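Esterase/lipase (PDB 4N5H) probably hydrolyses carboxylic esters as an alpha/beta-hydrolase-fold esterase, with possible acyltransferase activity. Local coordinates at residues A[71-76]-A[102-107]. The protein carries 1 engineered substitution. Sequence-based numbering, arbitrary orientation.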
loop_
_atom_site.group_PDB
_atom_site.type_symbol
_atom_site.label_atom_id
_atom_site.label_comp_id
_atom_site.label_asym_id
_atom_site.label_seq_id
_atom_site.Cartn_x
_atom_site.Cartn_y
_atom_site.Cartn_z
ATOM N N ASP A 71 -10.149 8.510 23.857
ATOM C CA ASP A 71 -8.733 8.195 23.972
ATOM C C ASP A 71 -7.803 9.405 23.794
ATOM O O ASP A 71 -7.917 10.165 22.818
ATOM C CB ASP A 71 -8.337 7.174 22.893
ATOM C CG ASP A 71 -6.936 6.651 23.113
ATOM O OD1 ASP A 71 -6.668 6.209 24.219
ATOM O OD2 ASP A 71 -6.087 6.695 22.156
ATOM N N ILE A 72 -6.893 9.532 24.752
ATOM C CA ILE A 72 -5.854 10.583 24.747
ATOM C C ILE A 72 -4.524 9.865 24.575
ATOM O O ILE A 72 -4.002 9.201 25.477
ATOM C CB ILE A 72 -5.825 11.404 26.015
ATOM C CG1 ILE A 72 -7.195 11.977 26.309
ATOM C CG2 ILE A 72 -4.735 12.493 25.910
ATOM C CD1 ILE A 72 -7.272 12.643 27.696
ATOM N N HIS A 73 -3.897 10.068 23.432
ATOM C CA HIS A 73 -2.636 9.410 23.099
ATOM C C HIS A 73 -1.455 9.951 23.857
ATOM O O HIS A 73 -1.536 11.068 24.411
ATOM C CB HIS A 73 -2.369 9.491 21.582
ATOM C CG HIS A 73 -1.937 10.833 21.132
ATOM N ND1 HIS A 73 -0.621 11.280 21.318
ATOM C CD2 HIS A 73 -2.631 11.868 20.577
ATOM C CE1 HIS A 73 -0.533 12.518 20.849
ATOM N NE2 HIS A 73 -1.706 12.866 20.343
ATOM N N GLY A 74 -0.409 9.148 23.920
ATOM C CA GLY A 74 0.839 9.516 24.521
ATOM C C GLY A 74 1.888 10.012 23.526
ATOM O O GLY A 74 1.544 10.449 22.414
ATOM N N GLY A 75 3.139 9.991 23.948
ATOM C CA GLY A 75 4.248 10.568 23.217
ATOM C C GLY A 75 4.976 11.683 23.941
ATOM O O GLY A 75 5.551 12.606 23.309
ATOM N N GLY A 76 5.055 11.569 25.235
ATOM C CA GLY A 76 5.908 12.468 25.983
ATOM C C GLY A 76 5.581 13.919 25.933
ATOM O O GLY A 76 6.462 14.793 26.148
ATOM N N MET A 102 -8.385 12.320 19.830
ATOM C CA MET A 102 -8.062 13.658 19.411
ATOM C C MET A 102 -6.572 13.868 19.273
ATOM O O MET A 102 -5.785 13.239 19.946
ATOM C CB MET A 102 -8.681 14.708 20.343
ATOM C CG MET A 102 -7.924 14.992 21.607
ATOM S SD MET A 102 -7.700 13.574 22.735
ATOM C CE MET A 102 -9.372 13.253 23.302
ATOM N N GLY A 103 -6.238 14.798 18.388
ATOM C CA GLY A 103 -4.956 15.483 18.423
ATOM C C GLY A 103 -4.969 16.591 19.435
ATOM O O GLY A 103 -6.021 17.042 19.846
ATOM N N TYR A 104 -3.775 16.986 19.863
ATOM C CA TYR A 104 -3.587 18.169 20.696
ATOM C C TYR A 104 -2.233 18.727 20.318
ATOM O O TYR A 104 -1.306 17.992 19.887
ATOM C CB TYR A 104 -3.690 17.847 22.199
ATOM C CG TYR A 104 -2.841 16.689 22.732
ATOM C CD1 TYR A 104 -3.351 15.415 22.853
ATOM C CD2 TYR A 104 -1.523 16.855 23.015
ATOM C CE1 TYR A 104 -2.571 14.344 23.268
ATOM C CE2 TYR A 104 -0.722 15.801 23.500
ATOM C CZ TYR A 104 -1.271 14.508 23.621
ATOM O OH TYR A 104 -0.493 13.453 24.062
ATOM N N ARG A 105 -2.140 20.048 20.423
ATOM C CA ARG A 105 -0.851 20.692 20.105
ATOM C C ARG A 105 0.261 20.153 21.011
ATOM O O ARG A 105 0.033 19.810 22.160
ATOM C CB ARG A 105 -0.980 22.222 20.158
ATOM C CG ARG A 105 -1.922 22.771 19.105
ATOM C CD ARG A 105 -2.313 24.194 19.363
ATOM N NE ARG A 105 -3.079 24.337 20.572
ATOM C CZ ARG A 105 -3.313 25.453 21.243
ATOM N NH1 ARG A 105 -2.872 26.595 20.791
ATOM N NH2 ARG A 105 -4.011 25.409 22.329
ATOM N N LEU A 106 1.508 20.206 20.496
ATOM C CA LEU A 106 2.601 19.548 21.141
ATOM C C LEU A 106 3.572 20.602 21.778
ATOM O O LEU A 106 3.726 21.683 21.232
ATOM C CB LEU A 106 3.384 18.745 20.116
ATOM C CG LEU A 106 2.585 17.578 19.452
ATOM C CD1 LEU A 106 3.418 16.809 18.452
ATOM C CD2 LEU A 106 2.017 16.668 20.483
ATOM N N LEU A 107 4.222 20.196 22.838
ATOM C CA LEU A 107 5.359 21.021 23.367
ATOM C C LEU A 107 6.372 20.996 22.244
ATOM O O LEU A 107 6.524 20.025 21.518
ATOM C CB LEU A 107 5.941 20.381 24.574
ATOM C CG LEU A 107 5.103 20.070 25.791
ATOM C CD1 LEU A 107 5.853 19.602 26.970
ATOM C CD2 LEU A 107 4.111 21.066 26.165
HETATM O O HOH W 1 -5.785 10.929 21.344
HETATM O O HOH W 2 -1.275 15.389 19.315
#
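Tyr104 meets His73 tip to tip, by ring, hydroxyl and water. Its side chain leaves the backbone toward 71-76, with CG between the backbone N and carbonyl carbon (chi1 51°). CD1 approaches His73 NE2; Tyr104 CE1 sits over one face of the imidazole, toward its rim, 3.4 Å from His73 NE2, and also touches Ile72 CG2 at 3.9 Å. CZ lies near His73 CE1, completing an offset stack with planes 10° apart. At the tip, Tyr104 OH donates to His73 O (2.6 Å) from above that carbonyl's plane. The imidazole's rotation is held at both nitrogens: His73 ND1 donates in plane to a lone pair of Gly74 O (2.6 Å), and His73 NE2 is hydrogen-bonded to a water (2.8 Å) that also accepts from Tyr104 N. A second water donates to Asp71 O and Met102 O and accepts from His73 N. The Met102 side chain, bent at chi2 and chi3, brings SD to 3.4 Å from Asp71 O. His73 opens an HGGG motif, whose glycine-rich loop probably helps form the oxyanion hole. The contact joins the loops leaving parallel strands 66-72 and 98-102, with Tyr104 and Ile72 packed against helices 112-129 and 147-158, the latter following the probable nucleophile elbow.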